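Long-range contact in alternansucrase (Leuconostoc mesenteroides, PDB 6HVG), which is a glycoside hydrolase family 70 enzyme, combining a TIM-barrel-type catalytic core with repeats related to choline-binding and cell-wall-binding modules: residues A[1106-1120]-A[1128-1140]. Sequence-based numbering, arbitrary orientation.
Sequences LNNGYAFTDRYDLGF and NPTKYGTDQDLRN
Gly1119 meets the start of a helix with bare backbone: its CA lies 4.3 Å from the CA of Thr1134, the helix N-cap, the two backbones approaching directly because Gly1119 has no side chain. Its carbonyl O accepts a weak bond from Asp1135 N and a CA-H...O contact from Thr1134 CA at 3.4 Å. Thr1134 and Asp1137 form a capping box at this helix start. Asp1117 OD1 receives both Gly1119 N and Phe1120 N, an Asx turn and Asx motif, and Arg1089 holds the other carboxylate oxygen of Asp1117.

Asp1135 shows how one short side chain can serve two neighbours. Its CB sits over a face of the Phe1120 ring, 4.2 Å from the centroid in a CH-pi contact. Chi1 of 60°, with CG between backbone N and carbonyl carbon, brings the carboxylate to ring atoms CD2 and CE2, its plane turned 43° from the ring. Its OD2 takes two nitrogens of Arg1139, NH1 at 2.8 Å, both from the same face of the carboxylate. Nearby, Leu1118 CD2 touches Leu1138 CD2 at 3.7 Å, and Phe603 of helix 603-608 packs against both leucines.

At the other end of the contact, extended Lys1131 runs its methylenes past Asn1107 O to place NZ 3.2 Å from Leu1106 O, nearly in line with that carbonyl; the stronger partner of NZ is Gln1053 O. Tyr1132 brings its hydroxyl to Asn1108 O, which lies in the plane of the ring at its edge, 2.8 Å from OH.

Within the beta-alpha-beta crossover between adjacent parallel barrel strands 1081-1083 and 1151-1156, the first part of the loop after helix 1102-1105 is thus tied to the loop's last residues and the first turn of helix 1135-1147 largely through main-chain carbonyls. Much of this buried join therefore depends on backbone shape; Asp1135 reaches Phe1120 through CB, while its salt bridge within the helix probably offsets its charge.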
loop_
_atom_site.group_PDB
_atom_site.type_symbol
_atom_site.label_atom_id
_atom_site.label_comp_id
_atom_site.label_asym_id
_atom_site.label_seq_id
_atom_site.Cartn_x
_atom_site.Cartn_y
_atom_site.Cartn_z
ATOM N N LEU A 1106 -1.879 4.170 16.060
ATOM C CA LEU A 1106 -0.657 4.469 16.805
ATOM C C LEU A 1106 -0.536 5.942 17.250
ATOM O O LEU A 1106 0.482 6.347 17.782
ATOM C CB LEU A 1106 0.587 4.027 16.018
ATOM C CG LEU A 1106 0.759 2.512 15.791
ATOM C CD1 LEU A 1106 2.051 2.238 15.046
ATOM C CD2 LEU A 1106 0.764 1.783 17.115
ATOM N N ASN A 1107 -1.572 6.733 17.039
ATOM C CA ASN A 1107 -1.643 8.079 17.580
ATOM C C ASN A 1107 -0.438 8.966 17.293
ATOM O O ASN A 1107 -0.095 9.852 18.090
ATOM C CB ASN A 1107 -1.910 8.012 19.083
ATOM C CG ASN A 1107 -3.190 7.254 19.415
ATOM O OD1 ASN A 1107 -4.162 7.299 18.678
ATOM N ND2 ASN A 1107 -3.184 6.556 20.525
ATOM N N ASN A 1108 0.183 8.761 16.137
ATOM C CA ASN A 1108 1.421 9.458 15.840
ATOM C C ASN A 1108 1.237 10.897 15.407
ATOM O O ASN A 1108 2.220 11.654 15.298
ATOM C CB ASN A 1108 2.274 8.685 14.833
ATOM C CG ASN A 1108 1.631 8.579 13.484
ATOM O OD1 ASN A 1108 0.845 9.433 13.099
ATOM N ND2 ASN A 1108 2.000 7.554 12.737
ATOM N N GLY A 1109 -0.012 11.277 15.145
ATOM C CA GLY A 1109 -0.331 12.677 14.814
ATOM C C GLY A 1109 -0.548 12.955 13.347
ATOM O O GLY A 1109 -1.078 14.004 13.004
ATOM N N TYR A 1110 -0.134 12.024 12.481
ATOM C CA TYR A 1110 -0.406 12.144 11.046
ATOM C C TYR A 1110 -1.862 11.902 10.683
ATOM O O TYR A 1110 -2.293 12.330 9.620
ATOM C CB TYR A 1110 0.496 11.225 10.221
ATOM C CG TYR A 1110 1.883 11.785 10.066
ATOM C CD1 TYR A 1110 2.114 12.905 9.268
ATOM C CD2 TYR A 1110 2.951 11.244 10.751
ATOM C CE1 TYR A 1110 3.379 13.446 9.138
ATOM C CE2 TYR A 1110 4.217 11.782 10.624
ATOM C CZ TYR A 1110 4.426 12.873 9.822
ATOM O OH TYR A 1110 5.695 13.392 9.727
ATOM N N ALA A 1111 -2.616 11.238 11.563
ATOM C CA ALA A 1111 -4.047 11.014 11.350
ATOM C C ALA A 1111 -4.814 11.747 12.433
ATOM O O ALA A 1111 -4.734 11.391 13.592
ATOM C CB ALA A 1111 -4.362 9.525 11.376
ATOM N N PHE A 1112 -5.585 12.747 12.036
ATOM C CA PHE A 1112 -6.244 13.609 12.980
ATOM C C PHE A 1112 -7.653 13.983 12.550
ATOM O O PHE A 1112 -7.969 14.004 11.377
ATOM C CB PHE A 1112 -5.434 14.897 13.166
ATOM C CG PHE A 1112 -4.931 15.494 11.881
ATOM C CD1 PHE A 1112 -5.742 16.336 11.135
ATOM C CD2 PHE A 1112 -3.645 15.221 11.437
ATOM C CE1 PHE A 1112 -5.297 16.870 9.951
ATOM C CE2 PHE A 1112 -3.178 15.761 10.254
ATOM C CZ PHE A 1112 -4.012 16.592 9.508
ATOM N N THR A 1113 -8.488 14.290 13.537
ATOM C CA THR A 1113 -9.845 14.791 13.327
ATOM C C THR A 1113 -9.897 16.321 13.305
ATOM O O THR A 1113 -10.604 16.897 12.494
ATOM C CB THR A 1113 -10.767 14.322 14.469
ATOM O OG1 THR A 1113 -10.101 14.551 15.728
ATOM C CG2 THR A 1113 -11.102 12.831 14.296
ATOM N N ASP A 1114 -9.136 16.952 14.191
ATOM C CA ASP A 1114 -9.137 18.403 14.374
ATOM C C ASP A 1114 -7.746 18.960 14.100
ATOM O O ASP A 1114 -6.783 18.653 14.807
ATOM C CB ASP A 1114 -9.551 18.719 15.805
ATOM C CG ASP A 1114 -9.920 20.174 16.017
ATOM O OD1 ASP A 1114 -9.568 21.031 15.177
ATOM O OD2 ASP A 1114 -10.601 20.459 17.013
ATOM N N ARG A 1115 -7.626 19.773 13.058
ATOM C CA ARG A 1115 -6.300 20.264 12.649
ATOM C C ARG A 1115 -5.721 21.278 13.638
ATOM O O ARG A 1115 -4.504 21.476 13.673
ATOM C CB ARG A 1115 -6.360 20.907 11.281
ATOM C CG ARG A 1115 -7.043 20.051 10.241
ATOM C CD ARG A 1115 -6.735 20.484 8.832
ATOM N NE ARG A 1115 -7.084 21.864 8.635
ATOM C CZ ARG A 1115 -6.711 22.560 7.577
ATOM N NH1 ARG A 1115 -6.000 21.993 6.610
ATOM N NH2 ARG A 1115 -7.067 23.831 7.488
ATOM N N TYR A 1116 -6.576 21.934 14.422
ATOM C CA TYR A 1116 -6.138 22.995 15.297
ATOM C C TYR A 1116 -5.991 22.578 16.764
ATOM O O TYR A 1116 -5.503 23.373 17.575
ATOM C CB TYR A 1116 -7.104 24.158 15.207
ATOM C CG TYR A 1116 -7.069 24.884 13.891
ATOM C CD1 TYR A 1116 -7.792 24.420 12.812
ATOM C CD2 TYR A 1116 -6.355 26.066 13.749
ATOM C CE1 TYR A 1116 -7.784 25.089 11.604
ATOM C CE2 TYR A 1116 -6.342 26.753 12.550
ATOM C CZ TYR A 1116 -7.061 26.255 11.478
ATOM O OH TYR A 1116 -7.034 26.932 10.285
ATOM N N ASP A 1117 -6.420 21.365 17.116
ATOM C CA ASP A 1117 -6.263 20.849 18.479
ATOM C C ASP A 1117 -4.890 20.202 18.610
ATOM O O ASP A 1117 -4.664 19.084 18.134
ATOM C CB ASP A 1117 -7.351 19.827 18.779
ATOM C CG ASP A 1117 -7.384 19.395 20.225
ATOM O OD1 ASP A 1117 -6.421 19.647 20.949
ATOM O OD2 ASP A 1117 -8.375 18.768 20.647
ATOM N N LEU A 1118 -3.971 20.903 19.277
ATOM C CA LEU A 1118 -2.605 20.412 19.495
ATOM C C LEU A 1118 -2.355 19.943 20.953
ATOM O O LEU A 1118 -1.211 19.841 21.402
ATOM C CB LEU A 1118 -1.613 21.499 19.098
ATOM C CG LEU A 1118 -1.405 21.650 17.569
ATOM C CD1 LEU A 1118 -2.509 22.457 16.908
ATOM C CD2 LEU A 1118 -0.054 22.270 17.246
ATOM N N GLY A 1119 -3.435 19.620 21.660
ATOM C CA GLY A 1119 -3.341 19.070 23.003
ATOM C C GLY A 1119 -4.086 19.865 24.069
ATOM O O GLY A 1119 -3.752 19.769 25.246
ATOM N N PHE A 1120 -5.144 20.578 23.674
ATOM C CA PHE A 1120 -5.898 21.377 24.630
ATOM C C PHE A 1120 -6.715 20.517 25.573
ATOM O O PHE A 1120 -7.018 19.368 25.274
ATOM C CB PHE A 1120 -6.835 22.352 23.930
ATOM C CG PHE A 1120 -6.132 23.377 23.084
ATOM C CD1 PHE A 1120 -6.135 23.264 21.711
ATOM C CD2 PHE A 1120 -5.475 24.461 23.660
ATOM C CE1 PHE A 1120 -5.506 24.205 20.921
ATOM C CE2 PHE A 1120 -4.840 25.412 22.872
ATOM C CZ PHE A 1120 -4.850 25.274 21.497
ATOM N N ASN A 1128 -6.091 16.604 28.335
ATOM C CA ASN A 1128 -6.321 15.744 27.186
ATOM C C ASN A 1128 -5.106 15.849 26.271
ATOM O O ASN A 1128 -5.180 16.394 25.169
ATOM C CB ASN A 1128 -7.610 16.155 26.463
ATOM C CG ASN A 1128 -8.092 15.114 25.472
ATOM O OD1 ASN A 1128 -8.076 13.910 25.736
ATOM N ND2 ASN A 1128 -8.547 15.576 24.335
ATOM N N PRO A 1129 -3.968 15.316 26.736
ATOM C CA PRO A 1129 -2.783 15.367 25.917
ATOM C C PRO A 1129 -2.885 14.573 24.632
ATOM O O PRO A 1129 -3.667 13.646 24.527
ATOM C CB PRO A 1129 -1.699 14.752 26.823
ATOM C CG PRO A 1129 -2.435 13.916 27.795
ATOM C CD PRO A 1129 -3.706 14.665 28.035
ATOM N N THR A 1130 -2.077 14.963 23.656
ATOM C CA THR A 1130 -1.813 14.141 22.498
ATOM C C THR A 1130 -0.856 13.049 22.965
ATOM O O THR A 1130 -0.684 12.835 24.154
ATOM C CB THR A 1130 -1.158 14.965 21.379
ATOM O OG1 THR A 1130 0.109 15.460 21.825
ATOM C CG2 THR A 1130 -2.037 16.150 20.987
ATOM N N LYS A 1131 -0.258 12.326 22.030
ATOM C CA LYS A 1131 0.774 11.356 22.368
ATOM C C LYS A 1131 2.024 12.062 22.907
ATOM O O LYS A 1131 2.848 11.463 23.599
ATOM C CB LYS A 1131 1.129 10.544 21.121
ATOM C CG LYS A 1131 2.117 9.416 21.334
ATOM C CD LYS A 1131 2.134 8.547 20.084
ATOM C CE LYS A 1131 3.057 7.351 20.202
ATOM N NZ LYS A 1131 3.419 6.843 18.854
ATOM N N TYR A 1132 2.151 13.341 22.576
ATOM C CA TYR A 1132 3.340 14.130 22.887
ATOM C C TYR A 1132 3.143 15.141 24.050
ATOM O O TYR A 1132 4.097 15.799 24.447
ATOM C CB TYR A 1132 3.824 14.823 21.595
ATOM C CG TYR A 1132 3.942 13.861 20.413
ATOM C CD1 TYR A 1132 4.918 12.858 20.394
ATOM C CD2 TYR A 1132 3.057 13.924 19.339
ATOM C CE1 TYR A 1132 5.014 11.972 19.331
ATOM C CE2 TYR A 1132 3.144 13.034 18.273
ATOM C CZ TYR A 1132 4.114 12.060 18.276
ATOM O OH TYR A 1132 4.184 11.166 17.222
ATOM N N GLY A 1133 1.923 15.229 24.591
ATOM C CA GLY A 1133 1.641 16.086 25.738
ATOM C C GLY A 1133 0.625 17.173 25.457
ATOM O O GLY A 1133 0.057 17.243 24.381
ATOM N N THR A 1134 0.404 18.031 26.447
ATOM C CA THR A 1134 -0.573 19.114 26.337
ATOM C C THR A 1134 -0.089 20.238 25.417
ATOM O O THR A 1134 1.047 20.204 24.941
ATOM C CB THR A 1134 -0.939 19.690 27.723
ATOM O OG1 THR A 1134 0.190 20.357 28.295
ATOM C CG2 THR A 1134 -1.415 18.563 28.655
ATOM N N ASP A 1135 -0.955 21.220 25.164
ATOM C CA ASP A 1135 -0.567 22.399 24.384
ATOM C C ASP A 1135 0.490 23.236 25.100
ATOM O O ASP A 1135 1.373 23.796 24.450
ATOM C CB ASP A 1135 -1.775 23.270 24.024
ATOM C CG ASP A 1135 -2.516 23.788 25.237
ATOM O OD1 ASP A 1135 -2.968 22.944 26.031
ATOM O OD2 ASP A 1135 -2.661 25.032 25.385
ATOM N N GLN A 1136 0.407 23.331 26.428
ATOM C CA GLN A 1136 1.455 24.011 27.203
ATOM C C GLN A 1136 2.789 23.268 27.084
ATOM O O GLN A 1136 3.833 23.897 26.931
ATOM C CB GLN A 1136 1.066 24.170 28.673
ATOM C CG GLN A 1136 1.972 25.115 29.459
ATOM C CD GLN A 1136 1.811 26.575 29.034
ATOM O OE1 GLN A 1136 0.740 27.163 29.216
ATOM N NE2 GLN A 1136 2.875 27.164 28.465
ATOM N N ASP A 1137 2.753 21.934 27.118
ATOM C CA ASP A 1137 3.981 21.158 26.969
ATOM C C ASP A 1137 4.688 21.493 25.655
ATOM O O ASP A 1137 5.920 21.562 25.608
ATOM C CB ASP A 1137 3.701 19.656 27.035
ATOM C CG ASP A 1137 3.307 19.187 28.417
ATOM O OD1 ASP A 1137 3.795 19.759 29.414
ATOM O OD2 ASP A 1137 2.526 18.215 28.506
ATOM N N LEU A 1138 3.899 21.706 24.601
ATOM C CA LEU A 1138 4.431 22.044 23.281
ATOM C C LEU A 1138 5.046 23.450 23.267
ATOM O O LEU A 1138 6.153 23.649 22.767
ATOM C CB LEU A 1138 3.329 21.929 22.224
ATOM C CG LEU A 1138 3.665 22.376 20.800
ATOM C CD1 LEU A 1138 4.862 21.640 20.218
ATOM C CD2 LEU A 1138 2.441 22.183 19.926
ATOM N N ARG A 1139 4.324 24.418 23.820
ATOM C CA ARG A 1139 4.837 25.781 23.906
ATOM C C ARG A 1139 6.119 25.840 24.747
ATOM O O ARG A 1139 7.041 26.574 24.415
ATOM C CB ARG A 1139 3.764 26.732 24.445
ATOM C CG ARG A 1139 2.621 26.972 23.454
ATOM C CD ARG A 1139 1.749 28.158 23.844
ATOM N NE ARG A 1139 1.079 27.921 25.126
ATOM C CZ ARG A 1139 -0.069 27.269 25.286
ATOM N NH1 ARG A 1139 -0.732 26.774 24.255
ATOM N NH2 ARG A 1139 -0.554 27.099 26.496
ATOM N N ASN A 1140 6.189 25.051 25.812
ATOM C CA ASN A 1140 7.400 24.976 26.630
ATOM C C ASN A 1140 8.546 24.315 25.866
ATOM O O ASN A 1140 9.699 24.718 25.972
ATOM C CB ASN A 1140 7.150 24.208 27.952
ATOM C CG ASN A 1140 6.213 24.944 28.899
ATOM O OD1 ASN A 1140 5.817 26.091 28.653
ATOM N ND2 ASN A 1140 5.820 24.271 29.964
#